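Local coordinates for iron-regulated outer membrane protein (Neisseria meningitidis, PDB 4B7O) that transports iron across the outer membrane as a TonB-dependent transporter, probably in the form of siderophore complexes, at residues L333-Y338 with T357-R362; W559-D564 with Y586-G591; V635-T640 with Y660-V665; S527-T532 with V578-N583. One frame throughout, in Å; residues are numbered along the deposited sequence.

Interaction 1 of 4, residues L333-Y338 with T357-R362; sequences LEKKRY and TRITTR
Leu333 and Thr361 face each other as a hydrogen-bonded antiparallel pair on two adjacent strands of the beta-barrel of this TonB-dependent transporter, their CB atoms 3.7 Å apart. The N of Leu333 reaches the O of Thr361 at 2.7 Å. Leu333 O accepts twice, from Thr361 N and from a water 2.9 Å away that also binds Thr361 OG1. Towards the other end, Thr357 O takes a bond of 2.8 Å from Arg337 N and Thr357 N returns one to Arg337 O, while the guanidinium of Arg337 forms a salt bridge with Asp342. Between these pairs, Lys335 and Ile359 meet at their CB atoms, 4.0 Å apart. Lys335 sets CG anti to the backbone N (chi1 -166°), and bends further along carry its ammonium group away from Ile359. This face looks into the barrel, where Thr361 touches Ser126, within the plug region. On the reverse face, Lys336 and Arg358 lie alongside each other, and Glu334 OE1 makes a long salt bridge of 3.9 Å with Arg358 NE, at the guanidinium edge. A bend at chi2 (-101°) turns the Glu334 carboxylate beside Thr360, whose OG1 donates to Glu334 OE1, a bond modelled short, from 40° above the carboxylate plane.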
loop_
_atom_site.group_PDB
_atom_site.type_symbol
_atom_site.label_atom_id
_atom_site.label_comp_id
_atom_site.label_asym_id
_atom_site.label_seq_id
_atom_site.Cartn_x
_atom_site.Cartn_y
_atom_site.Cartn_z
ATOM N N LEU A 333 1.557 -1.927 15.848
ATOM C CA LEU A 333 2.197 -2.201 14.619
ATOM C C LEU A 333 3.636 -1.738 14.784
ATOM O O LEU A 333 3.887 -0.584 15.140
ATOM C CB LEU A 333 1.524 -1.343 13.574
ATOM C CG LEU A 333 1.339 -1.942 12.199
ATOM C CD1 LEU A 333 0.619 -0.948 11.295
ATOM C CD2 LEU A 333 2.661 -2.351 11.567
ATOM N N GLU A 334 4.587 -2.634 14.544
ATOM C CA GLU A 334 5.985 -2.274 14.658
ATOM C C GLU A 334 6.662 -2.426 13.318
ATOM O O GLU A 334 6.561 -3.459 12.693
ATOM C CB GLU A 334 6.734 -3.121 15.708
ATOM C CG GLU A 334 6.073 -3.154 17.090
ATOM C CD GLU A 334 6.686 -2.233 18.184
ATOM O OE1 GLU A 334 7.440 -1.261 17.867
ATOM O OE2 GLU A 334 6.377 -2.491 19.388
ATOM N N LYS A 335 7.355 -1.382 12.909
ATOM C CA LYS A 335 8.189 -1.351 11.750
ATOM C C LYS A 335 9.610 -1.225 12.377
ATOM O O LYS A 335 9.806 -0.332 13.208
ATOM C CB LYS A 335 7.809 -0.117 10.893
ATOM C CG LYS A 335 8.332 -0.049 9.452
ATOM C CD LYS A 335 7.272 -0.459 8.370
ATOM C CE LYS A 335 6.853 0.641 7.327
ATOM N NZ LYS A 335 7.817 1.241 6.303
ATOM N N LYS A 336 10.557 -2.112 11.998
ATOM C CA LYS A 336 11.972 -2.145 12.476
ATOM C C LYS A 336 12.945 -2.204 11.328
ATOM O O LYS A 336 12.752 -2.967 10.380
ATOM C CB LYS A 336 12.286 -3.363 13.342
ATOM C CG LYS A 336 11.354 -3.552 14.539
ATOM C CD LYS A 336 11.681 -4.824 15.342
ATOM C CE LYS A 336 10.459 -5.389 16.082
ATOM N NZ LYS A 336 10.869 -6.581 16.889
ATOM N N ARG A 337 13.988 -1.391 11.401
ATOM C CA ARG A 337 15.090 -1.507 10.474
ATOM C C ARG A 337 16.308 -1.796 11.294
ATOM O O ARG A 337 16.631 -1.075 12.253
ATOM C CB ARG A 337 15.353 -0.209 9.700
ATOM C CG ARG A 337 16.597 -0.261 8.821
ATOM C CD ARG A 337 16.800 1.104 8.250
ATOM N NE ARG A 337 18.005 1.302 7.431
ATOM C CZ ARG A 337 19.254 1.416 7.903
ATOM N NH1 ARG A 337 19.540 1.328 9.224
ATOM N NH2 ARG A 337 20.233 1.592 7.024
ATOM N N TYR A 338 17.022 -2.819 10.878
ATOM C CA TYR A 338 18.240 -3.188 11.551
ATOM C C TYR A 338 19.316 -3.215 10.503
ATOM O O TYR A 338 19.239 -3.990 9.524
ATOM C CB TYR A 338 18.103 -4.570 12.207
ATOM C CG TYR A 338 19.451 -5.172 12.538
ATOM C CD1 TYR A 338 20.205 -4.688 13.613
ATOM C CD2 TYR A 338 19.989 -6.210 11.763
ATOM C CE1 TYR A 338 21.453 -5.218 13.908
ATOM C CE2 TYR A 338 21.230 -6.752 12.051
ATOM C CZ TYR A 338 21.955 -6.263 13.131
ATOM O OH TYR A 338 23.181 -6.796 13.438
ATOM N N THR A 357 16.370 0.943 14.229
ATOM C CA THR A 357 15.390 2.011 14.106
ATOM C C THR A 357 13.996 1.399 14.181
ATOM O O THR A 357 13.704 0.362 13.521
ATOM C CB THR A 357 15.577 2.824 12.818
ATOM O OG1 THR A 357 16.970 2.867 12.470
ATOM C CG2 THR A 357 15.045 4.270 13.012
ATOM N N ARG A 358 13.144 2.043 14.977
ATOM C CA ARG A 358 11.845 1.502 15.250
ATOM C C ARG A 358 10.740 2.518 15.044
ATOM O O ARG A 358 10.931 3.698 15.333
ATOM C CB ARG A 358 11.800 0.977 16.698
ATOM C CG ARG A 358 11.313 -0.454 16.784
ATOM C CD ARG A 358 11.782 -1.189 18.031
ATOM N NE ARG A 358 11.103 -0.675 19.214
ATOM C CZ ARG A 358 11.745 -0.143 20.252
ATOM N NH1 ARG A 358 13.070 -0.074 20.227
ATOM N NH2 ARG A 358 11.085 0.320 21.313
ATOM N N ILE A 359 9.576 2.059 14.585
ATOM C CA ILE A 359 8.383 2.896 14.529
ATOM C C ILE A 359 7.252 2.107 15.123
ATOM O O ILE A 359 7.049 0.960 14.781
ATOM C CB ILE A 359 7.982 3.239 13.111
ATOM C CG1 ILE A 359 9.138 3.814 12.326
ATOM C CG2 ILE A 359 6.873 4.283 13.148
ATOM C CD1 ILE A 359 8.747 4.030 10.887
ATOM N N THR A 360 6.506 2.694 16.021
ATOM C CA THR A 360 5.584 1.915 16.806
ATOM C C THR A 360 4.262 2.590 16.576
ATOM O O THR A 360 4.165 3.792 16.708
ATOM C CB THR A 360 5.941 1.902 18.360
ATOM O OG1 THR A 360 7.134 1.154 18.621
ATOM C CG2 THR A 360 4.882 1.236 19.160
ATOM N N THR A 361 3.243 1.832 16.241
ATOM C CA THR A 361 1.979 2.418 15.993
ATOM C C THR A 361 1.005 1.720 16.826
ATOM O O THR A 361 0.958 0.487 16.781
ATOM C CB THR A 361 1.604 2.255 14.508
ATOM O OG1 THR A 361 2.543 3.017 13.749
ATOM C CG2 THR A 361 0.178 2.797 14.215
ATOM N N ARG A 362 0.211 2.483 17.582
ATOM C CA ARG A 362 -0.943 1.838 18.261
ATOM C C ARG A 362 -2.233 2.497 17.846
ATOM O O ARG A 362 -2.286 3.716 17.626
ATOM C CB ARG A 362 -0.873 1.922 19.783
ATOM C CG ARG A 362 0.469 1.531 20.335
ATOM C CD ARG A 362 0.858 2.443 21.483
ATOM N NE ARG A 362 1.490 1.632 22.495
ATOM C CZ ARG A 362 0.830 1.098 23.514
ATOM N NH1 ARG A 362 -0.481 1.330 23.654
ATOM N NH2 ARG A 362 1.491 0.350 24.403
HETATM O O HOH W 1 4.506 1.080 12.892
#

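Interaction 2 of 4, residues W559-D564 with Y586-G591; sequences WQTIKD and YIKNHG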
loop_
_atom_site.group_PDB
_atom_site.type_symbol
_atom_site.label_atom_id
_atom_site.label_comp_id
_atom_site.label_asym_id
_atom_site.label_seq_id
_atom_site.Cartn_x
_atom_site.Cartn_y
_atom_site.Cartn_z
ATOM N N TRP A 559 -12.263 13.565 -9.893
ATOM C CA TRP A 559 -11.554 14.834 -9.845
ATOM C C TRP A 559 -11.182 15.082 -8.439
ATOM O O TRP A 559 -12.011 14.892 -7.517
ATOM C CB TRP A 559 -12.454 15.935 -10.220
ATOM C CG TRP A 559 -12.952 15.904 -11.627
ATOM C CD1 TRP A 559 -12.437 16.585 -12.696
ATOM C CD2 TRP A 559 -14.127 15.194 -12.135
ATOM N NE1 TRP A 559 -13.175 16.363 -13.806
ATOM C CE2 TRP A 559 -14.225 15.549 -13.533
ATOM C CE3 TRP A 559 -15.079 14.341 -11.572
ATOM C CZ2 TRP A 559 -15.245 15.074 -14.347
ATOM C CZ3 TRP A 559 -16.108 13.856 -12.381
ATOM C CH2 TRP A 559 -16.172 14.199 -13.756
ATOM N N GLN A 560 -9.951 15.512 -8.221
ATOM C CA GLN A 560 -9.577 15.689 -6.860
ATOM C C GLN A 560 -8.750 16.885 -6.670
ATOM O O GLN A 560 -7.897 17.196 -7.472
ATOM C CB GLN A 560 -8.898 14.462 -6.326
ATOM C CG GLN A 560 -9.142 14.297 -4.817
ATOM C CD GLN A 560 -8.005 13.535 -4.256
ATOM O OE1 GLN A 560 -8.152 12.738 -3.335
ATOM N NE2 GLN A 560 -6.829 13.723 -4.887
ATOM N N THR A 561 -9.071 17.599 -5.610
ATOM C CA THR A 561 -8.287 18.727 -5.159
ATOM C C THR A 561 -7.786 18.466 -3.738
ATOM O O THR A 561 -8.557 18.065 -2.834
ATOM C CB THR A 561 -9.144 20.003 -5.145
ATOM O OG1 THR A 561 -9.787 20.091 -6.392
ATOM C CG2 THR A 561 -8.253 21.281 -4.991
ATOM N N ILE A 562 -6.503 18.704 -3.539
ATOM C CA ILE A 562 -5.962 18.629 -2.177
ATOM C C ILE A 562 -5.361 19.976 -1.829
ATOM O O ILE A 562 -4.426 20.479 -2.498
ATOM C CB ILE A 562 -4.989 17.471 -1.992
ATOM C CG1 ILE A 562 -5.702 16.173 -2.326
ATOM C CG2 ILE A 562 -4.635 17.303 -0.526
ATOM C CD1 ILE A 562 -4.770 14.987 -2.560
ATOM N N LYS A 563 -5.949 20.591 -0.826
ATOM C CA LYS A 563 -5.438 21.870 -0.307
ATOM C C LYS A 563 -4.478 21.637 0.865
ATOM O O LYS A 563 -4.602 20.655 1.630
ATOM C CB LYS A 563 -6.580 22.780 0.164
ATOM C CG LYS A 563 -7.646 23.024 -0.887
ATOM C CD LYS A 563 -7.918 24.518 -1.078
ATOM C CE LYS A 563 -9.125 24.746 -1.984
ATOM N NZ LYS A 563 -10.395 24.336 -1.282
ATOM N N ASP A 564 -3.543 22.564 0.999
ATOM C CA ASP A 564 -2.554 22.529 2.039
ATOM C C ASP A 564 -1.638 21.303 1.994
ATOM O O ASP A 564 -1.366 20.706 3.012
ATOM C CB ASP A 564 -3.251 22.626 3.381
ATOM C CG ASP A 564 -3.825 24.019 3.651
ATOM O OD1 ASP A 564 -3.313 25.026 3.065
ATOM O OD2 ASP A 564 -4.786 24.077 4.471
ATOM N N TYR A 586 -0.988 23.100 -3.245
ATOM C CA TYR A 586 -2.176 22.227 -3.379
ATOM C C TYR A 586 -2.017 21.145 -4.498
ATOM O O TYR A 586 -1.206 21.271 -5.390
ATOM C CB TYR A 586 -3.434 23.097 -3.548
ATOM C CG TYR A 586 -3.367 23.979 -4.751
ATOM C CD1 TYR A 586 -3.784 23.511 -5.969
ATOM C CD2 TYR A 586 -2.891 25.292 -4.680
ATOM C CE1 TYR A 586 -3.719 24.288 -7.124
ATOM C CE2 TYR A 586 -2.809 26.080 -5.824
ATOM C CZ TYR A 586 -3.235 25.546 -7.043
ATOM O OH TYR A 586 -3.193 26.239 -8.202
ATOM N N ILE A 587 -2.798 20.098 -4.444
ATOM C CA ILE A 587 -2.688 19.026 -5.430
ATOM C C ILE A 587 -4.022 18.926 -6.217
ATOM O O ILE A 587 -5.093 18.976 -5.640
ATOM C CB ILE A 587 -2.354 17.680 -4.711
ATOM C CG1 ILE A 587 -0.966 17.707 -4.056
ATOM C CG2 ILE A 587 -2.378 16.495 -5.647
ATOM C CD1 ILE A 587 -0.884 16.874 -2.778
ATOM N N LYS A 588 -3.934 18.837 -7.536
ATOM C CA LYS A 588 -5.071 18.422 -8.379
ATOM C C LYS A 588 -4.813 17.139 -9.121
ATOM O O LYS A 588 -3.702 16.875 -9.587
ATOM C CB LYS A 588 -5.471 19.523 -9.340
ATOM C CG LYS A 588 -6.410 20.500 -8.635
ATOM C CD LYS A 588 -6.645 21.743 -9.435
ATOM C CE LYS A 588 -7.376 22.764 -8.586
ATOM N NZ LYS A 588 -8.757 22.274 -8.325
ATOM N N ASN A 589 -5.844 16.316 -9.201
ATOM C CA ASN A 589 -5.767 15.104 -9.987
ATOM C C ASN A 589 -7.090 14.763 -10.658
ATOM O O ASN A 589 -8.142 14.915 -10.047
ATOM C CB ASN A 589 -5.378 13.966 -9.081
ATOM C CG ASN A 589 -4.892 12.745 -9.849
ATOM O OD1 ASN A 589 -4.498 12.841 -11.014
ATOM N ND2 ASN A 589 -4.924 11.591 -9.195
ATOM N N HIS A 590 -7.058 14.253 -11.879
ATOM C CA HIS A 590 -8.294 13.786 -12.499
ATOM C C HIS A 590 -8.034 12.687 -13.450
ATOM O O HIS A 590 -6.906 12.418 -13.799
ATOM C CB HIS A 590 -8.979 14.930 -13.195
ATOM C CG HIS A 590 -8.219 15.504 -14.375
ATOM N ND1 HIS A 590 -8.353 15.014 -15.634
ATOM C CD2 HIS A 590 -7.436 16.666 -14.488
ATOM C CE1 HIS A 590 -7.644 15.785 -16.505
ATOM N NE2 HIS A 590 -7.071 16.787 -15.796
ATOM N N GLY A 591 -9.055 12.015 -13.905
ATOM C CA GLY A 591 -8.762 10.857 -14.765
ATOM C C GLY A 591 -9.857 9.858 -14.788
ATOM O O GLY A 591 -10.967 10.126 -14.278
#
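Lys588 runs extended as far as CE and then bends at its last torsion (chi4 -68°), which swings NZ to within 3.1 Å of Thr561 OG1 in a hydrogen bond. Thr561 turns this hydroxyl to the side of its own backbone N (chi1 -50°). The ring of Tyr586 stacks on Tyr617 of strand 603-618, while its CB makes a tight approach to Ile562 O. The two strands are antiparallel neighbours in the wall of the TonB-dependent receptor barrel. On the face opposite Lys588, Ile562 and Ile587 run alongside each other, CB to CB 3.8 Å, and their backbones exchange two hydrogen bonds, modelled short. Asn589 shares that face and pairs through its backbone with Gln560, Asn589 N donating to Gln560 O at 2.8 Å; its amide is held by Arg110 O and Lys613 N, the former in the plug region. At the far end CD1 of Trp559 rests 3.9 Å from His590 CB, the two side chains crossing at a slant, and the imidazole turns away to a weak hydrogen bond between His590 ND1 and the Tyr557 hydroxyl.

Interaction 3 of 4, residues V635-T640 with Y660-V665; sequences VGRAWT and YVQKAV. Unlike the reference sequence in segment 635-640: Ala638 (reference Thr).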
loop_
_atom_site.group_PDB
_atom_site.type_symbol
_atom_site.label_atom_id
_atom_site.label_comp_id
_atom_site.label_asym_id
_atom_site.label_seq_id
_atom_site.Cartn_x
_atom_site.Cartn_y
_atom_site.Cartn_z
ATOM N N VAL A 635 2.112 8.506 -14.556
ATOM C CA VAL A 635 2.184 7.198 -15.199
ATOM C C VAL A 635 1.541 7.377 -16.587
ATOM O O VAL A 635 0.697 8.279 -16.802
ATOM C CB VAL A 635 1.489 6.123 -14.318
ATOM C CG1 VAL A 635 1.661 4.714 -14.879
ATOM C CG2 VAL A 635 2.117 6.120 -12.924
ATOM N N GLY A 636 1.975 6.576 -17.548
ATOM C CA GLY A 636 1.454 6.676 -18.904
ATOM C C GLY A 636 0.168 5.885 -18.874
ATOM O O GLY A 636 -0.103 5.152 -17.928
ATOM N N ARG A 637 -0.668 6.058 -19.870
ATOM C CA ARG A 637 -1.937 5.349 -19.851
ATOM C C ARG A 637 -1.658 3.853 -19.761
ATOM O O ARG A 637 -0.869 3.325 -20.544
ATOM C CB ARG A 637 -2.681 5.640 -21.149
ATOM C CG ARG A 637 -4.133 5.186 -21.130
ATOM C CD ARG A 637 -4.924 6.059 -22.062
ATOM N NE ARG A 637 -4.759 5.578 -23.409
ATOM C CZ ARG A 637 -4.980 6.311 -24.481
ATOM N NH1 ARG A 637 -5.354 7.572 -24.367
ATOM N NH2 ARG A 637 -4.794 5.784 -25.662
ATOM N N ALA A 638 -2.344 3.158 -18.865
ATOM C CA ALA A 638 -2.044 1.794 -18.654
ATOM C C ALA A 638 -3.168 0.920 -19.157
ATOM O O ALA A 638 -4.310 1.177 -18.823
ATOM C CB ALA A 638 -1.756 1.551 -17.155
ATOM N N TRP A 639 -2.828 -0.119 -19.933
ATOM C CA TRP A 639 -3.788 -1.062 -20.486
ATOM C C TRP A 639 -3.451 -2.404 -19.971
ATOM O O TRP A 639 -2.293 -2.750 -19.926
ATOM C CB TRP A 639 -3.685 -1.158 -22.000
ATOM C CG TRP A 639 -3.911 0.146 -22.728
ATOM C CD1 TRP A 639 -3.013 1.165 -22.890
ATOM C CD2 TRP A 639 -5.137 0.607 -23.397
ATOM N NE1 TRP A 639 -3.564 2.194 -23.592
ATOM C CE2 TRP A 639 -4.828 1.919 -23.943
ATOM C CE3 TRP A 639 -6.422 0.082 -23.575
ATOM C CZ2 TRP A 639 -5.766 2.678 -24.644
ATOM C CZ3 TRP A 639 -7.371 0.846 -24.288
ATOM C CH2 TRP A 639 -7.051 2.112 -24.811
ATOM N N THR A 640 -4.461 -3.198 -19.625
ATOM C CA THR A 640 -4.240 -4.538 -19.160
ATOM C C THR A 640 -5.234 -5.363 -19.917
ATOM O O THR A 640 -6.254 -4.826 -20.343
ATOM C CB THR A 640 -4.434 -4.693 -17.616
ATOM O OG1 THR A 640 -5.553 -3.943 -17.152
ATOM C CG2 THR A 640 -3.270 -4.101 -16.863
ATOM N N TYR A 660 0.301 -3.029 -20.800
ATOM C CA TYR A 660 0.968 -2.110 -21.663
ATOM C C TYR A 660 0.824 -0.764 -21.087
ATOM O O TYR A 660 -0.288 -0.329 -20.746
ATOM C CB TYR A 660 0.379 -2.164 -23.065
ATOM C CG TYR A 660 0.937 -3.318 -23.918
ATOM C CD1 TYR A 660 0.724 -4.663 -23.547
ATOM C CD2 TYR A 660 1.669 -3.062 -25.118
ATOM C CE1 TYR A 660 1.219 -5.711 -24.326
ATOM C CE2 TYR A 660 2.152 -4.119 -25.907
ATOM C CZ TYR A 660 1.916 -5.421 -25.501
ATOM O OH TYR A 660 2.386 -6.459 -26.230
ATOM N N VAL A 661 1.952 -0.086 -20.929
ATOM C CA VAL A 661 1.889 1.313 -20.551
ATOM C C VAL A 661 2.500 2.219 -21.587
ATOM O O VAL A 661 3.564 1.943 -22.136
ATOM C CB VAL A 661 2.232 1.608 -19.067
ATOM C CG1 VAL A 661 2.467 0.349 -18.269
ATOM C CG2 VAL A 661 3.293 2.681 -18.872
ATOM N N GLN A 662 1.757 3.264 -21.901
ATOM C CA GLN A 662 2.139 4.222 -22.918
ATOM C C GLN A 662 3.155 5.232 -22.331
ATOM O O GLN A 662 3.309 5.353 -21.126
ATOM C CB GLN A 662 0.880 4.942 -23.427
ATOM C CG GLN A 662 0.023 4.020 -24.247
ATOM C CD GLN A 662 -1.086 4.748 -24.973
ATOM O OE1 GLN A 662 -2.225 4.804 -24.503
ATOM N NE2 GLN A 662 -0.771 5.263 -26.153
ATOM N N LYS A 663 3.835 5.927 -23.217
ATOM C CA LYS A 663 4.847 6.906 -22.923
ATOM C C LYS A 663 4.236 7.993 -22.069
ATOM O O LYS A 663 3.176 8.475 -22.355
ATOM C CB LYS A 663 5.315 7.466 -24.286
ATOM C CG LYS A 663 6.459 8.483 -24.308
ATOM C CD LYS A 663 6.812 8.860 -25.757
ATOM C CE LYS A 663 7.366 10.277 -25.873
ATOM N NZ LYS A 663 7.055 10.918 -27.195
ATOM N N ALA A 664 4.898 8.374 -20.997
ATOM C CA ALA A 664 4.471 9.528 -20.214
ATOM C C ALA A 664 5.488 10.624 -20.397
ATOM O O ALA A 664 6.622 10.364 -20.809
ATOM C CB ALA A 664 4.399 9.171 -18.746
ATOM N N VAL A 665 5.088 11.847 -20.063
ATOM C CA VAL A 665 5.959 13.007 -20.133
ATOM C C VAL A 665 5.489 13.910 -18.999
ATOM O O VAL A 665 4.299 13.863 -18.605
ATOM C CB VAL A 665 5.832 13.787 -21.476
ATOM C CG1 VAL A 665 5.672 12.857 -22.678
ATOM C CG2 VAL A 665 4.659 14.765 -21.440
HETATM O O HOH W 2 0.249 8.041 -21.700
#
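Gln662 brings its amide oxygen between two side chains of the facing segment, Arg637 and Trp639. With CG anti to the carbonyl carbon (chi1 -71°) and an extended chain beyond, OE1 arrives 3.1 Å from Trp639 NE1. That bond is nearly straight at the hydrogen (173°) and lies in the indole plane, yet the donor sits 43° out of the amide plane, so the ring edge is met accurately while the carbonyl is met from above its plane, off any lone pair. Arg637 places CG anti to its backbone N and kinks at chi3, which lays the guanidinium with one face against the same OE1. Its NE is 2.9 Å from Gln662 OE1, but the N-H directions are poor, so the contact over the guanidinium face is probably electrostatic rather than a hydrogen bond. Beneath, Gln662 N donates to Arg637 O at 3.0 Å, and Trp639 and Tyr660 form a hydrogen-bonded antiparallel pair, Trp639 N to Tyr660 O being 2.7 Å. Where the strands part, Gly636 CA approaches Gln662 O at 3.2 Å, and a water joins Arg637 N to Lys663 O. The contact belongs to the hairpin of strands 638-647 and 652-665 in the barrel wall. Strand 603-618 pairs on the Trp639 side, strand 684-697 on the Tyr660 side, the latter taking the Tyr660 hydroxyl to Asn691, while His722 of a loop packs on Val661 and Ala664.

Interaction 4 of 4, residues S527-T532 with V578-N583; sequences SIADGT and VREAVN
Ser527 and Ala581 are joined through the backbone in a short parallel pairing of a connecting segment with a barrel strand, unlike the antiparallel pairing of the barrel wall. Three bonds make it up. Ser527 N donates to Arg579 O, and Ala581 N reaches Ser527 O at 2.7 Å. The third runs from Ala529 N to Ala581 O, 2.9 Å. The second meets its carbonyl obliquely, the donor standing 38° above the plane of the Ser527 carbonyl. After Ile528 the chain leaves the strand and enters a type II beta turn from Ala529 to Thr532, with Gly531 at the position of positive phi.

Apolar contacts follow beside the pairing. Ile528 has CG1 anti to its backbone N (chi1 -177°), which sets that carbon 3.9 Å from Ala581 CB. Ala529 CB meets CG1 of Val582 at 3.6 Å. A methyl-carbonyl contact adds to these, Thr532 CG2 lying 3.3 Å from Ala581 O.

The polar side chains look mainly to third parties. Ser527 OG bonds to Asp475, and Glu580 OE2 to Gln570, while Glu580 OE1 has a long, weak ion pair with Lys477. Asn583 passes aslant Thr532, with OD1 lying 3.3 Å from Thr532 CB, and its ND2 donates to Lys533 O, just beyond the turn.

The direct grip is therefore backbone bonding and small apolar groups, and the charged and amide ends tie both segments to the surrounding loops and strand 569-570, in a connection that runs between barrel strands 498-509 and 535-547.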
loop_
_atom_site.group_PDB
_atom_site.type_symbol
_atom_site.label_atom_id
_atom_site.label_comp_id
_atom_site.label_asym_id
_atom_site.label_seq_id
_atom_site.Cartn_x
_atom_site.Cartn_y
_atom_site.Cartn_z
ATOM N N SER A 527 11.568 20.545 12.556
ATOM C CA SER A 527 10.440 21.001 13.348
ATOM C C SER A 527 9.088 21.016 12.544
ATOM O O SER A 527 8.978 20.505 11.417
ATOM C CB SER A 527 10.785 22.379 13.939
ATOM O OG SER A 527 9.971 22.659 15.077
ATOM N N ILE A 528 8.067 21.617 13.126
ATOM C CA ILE A 528 6.834 21.874 12.410
ATOM C C ILE A 528 6.444 23.327 12.675
ATOM O O ILE A 528 6.529 23.781 13.813
ATOM C CB ILE A 528 5.747 20.931 12.903
ATOM C CG1 ILE A 528 4.445 21.122 12.111
ATOM C CG2 ILE A 528 5.564 21.073 14.399
ATOM C CD1 ILE A 528 3.436 20.016 12.353
ATOM N N ALA A 529 6.039 24.047 11.629
ATOM C CA ALA A 529 5.671 25.456 11.747
ATOM C C ALA A 529 4.421 25.657 12.584
ATOM O O ALA A 529 3.668 24.715 12.825
ATOM C CB ALA A 529 5.518 26.064 10.382
ATOM N N ASP A 530 4.227 26.867 13.081
ATOM C CA ASP A 530 2.997 27.198 13.833
ATOM C C ASP A 530 1.729 27.121 12.980
ATOM O O ASP A 530 1.722 27.539 11.811
ATOM C CB ASP A 530 3.090 28.618 14.431
ATOM C CG ASP A 530 3.701 28.630 15.838
ATOM O OD1 ASP A 530 3.337 27.750 16.683
ATOM O OD2 ASP A 530 4.542 29.536 16.087
ATOM N N GLY A 531 0.649 26.641 13.597
ATOM C CA GLY A 531 -0.655 26.482 12.930
ATOM C C GLY A 531 -0.689 25.722 11.598
ATOM O O GLY A 531 -1.659 25.860 10.861
ATOM N N THR A 532 0.344 24.935 11.267
ATOM C CA THR A 532 0.294 24.165 10.031
ATOM C C THR A 532 -0.795 23.090 10.135
ATOM O O THR A 532 -0.871 22.373 11.122
ATOM C CB THR A 532 1.635 23.541 9.554
ATOM O OG1 THR A 532 1.688 22.148 9.885
ATOM C CG2 THR A 532 2.820 24.253 10.077
ATOM N N VAL A 578 17.433 24.398 11.279
ATOM C CA VAL A 578 16.225 23.947 11.949
ATOM C C VAL A 578 15.212 24.186 10.831
ATOM O O VAL A 578 14.950 25.335 10.456
ATOM C CB VAL A 578 15.913 24.820 13.205
ATOM C CG1 VAL A 578 14.501 24.596 13.769
ATOM C CG2 VAL A 578 16.949 24.581 14.309
ATOM N N ARG A 579 14.665 23.121 10.261
ATOM C CA ARG A 579 13.676 23.305 9.223
ATOM C C ARG A 579 12.348 22.947 9.799
ATOM O O ARG A 579 12.345 22.280 10.819
ATOM C CB ARG A 579 14.032 22.474 8.027
ATOM C CG ARG A 579 15.040 23.236 7.183
ATOM C CD ARG A 579 15.614 22.331 6.128
ATOM N NE ARG A 579 15.597 20.943 6.593
ATOM C CZ ARG A 579 15.953 19.909 5.832
ATOM N NH1 ARG A 579 16.348 20.139 4.574
ATOM N NH2 ARG A 579 15.907 18.657 6.322
ATOM N N GLU A 580 11.223 23.397 9.212
ATOM C CA GLU A 580 9.924 23.001 9.773
ATOM C C GLU A 580 8.868 22.573 8.741
ATOM O O GLU A 580 8.867 23.056 7.605
ATOM C CB GLU A 580 9.398 24.054 10.757
ATOM C CG GLU A 580 9.915 25.461 10.476
ATOM C CD GLU A 580 9.023 26.530 11.062
ATOM O OE1 GLU A 580 8.383 26.286 12.108
ATOM O OE2 GLU A 580 8.946 27.616 10.471
ATOM N N ALA A 581 8.011 21.626 9.118
ATOM C CA ALA A 581 6.921 21.182 8.238
ATOM C C ALA A 581 5.984 22.366 8.011
ATOM O O ALA A 581 5.667 23.080 8.941
ATOM C CB ALA A 581 6.168 20.008 8.850
ATOM N N VAL A 582 5.592 22.585 6.766
ATOM C CA VAL A 582 4.658 23.641 6.388
ATOM C C VAL A 582 3.718 23.144 5.328
ATOM O O VAL A 582 4.068 22.249 4.557
ATOM C CB VAL A 582 5.356 24.845 5.716
ATOM C CG1 VAL A 582 5.815 25.815 6.770
ATOM C CG2 VAL A 582 6.482 24.429 4.770
ATOM N N ASN A 583 2.528 23.729 5.284
ATOM C CA ASN A 583 1.650 23.558 4.129
ATOM C C ASN A 583 2.223 24.376 2.982
ATOM O O ASN A 583 2.432 25.543 3.129
ATOM C CB ASN A 583 0.254 24.001 4.521
ATOM C CG ASN A 583 -0.211 23.331 5.794
ATOM O OD1 ASN A 583 -0.216 23.946 6.862
ATOM N ND2 ASN A 583 -0.527 22.048 5.715
#

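All four contacts lie in the beta-barrel part of the protein; interactions 1, 2 and 3 pair neighbouring wall strands, while interaction 4 ties a connecting segment to one of them. Interaction 1 comes first along the chain and closes before the others open. Interaction 4 opens next, then interaction 2, and the two interleave before interaction 3 ends the series. Interactions 2 and 4 share strand 578-600, which pairs antiparallel with 551-567 and, near its start, parallel with 525-528; they touch where Asn583 ND2 meets Asp564 O at 3.1 Å, probably a hydrogen bond. Interactions 1 and 3 lie on opposite sides of the chain's centre, their own centres 35 Å apart. Strand pairing thus builds the wall around the plug.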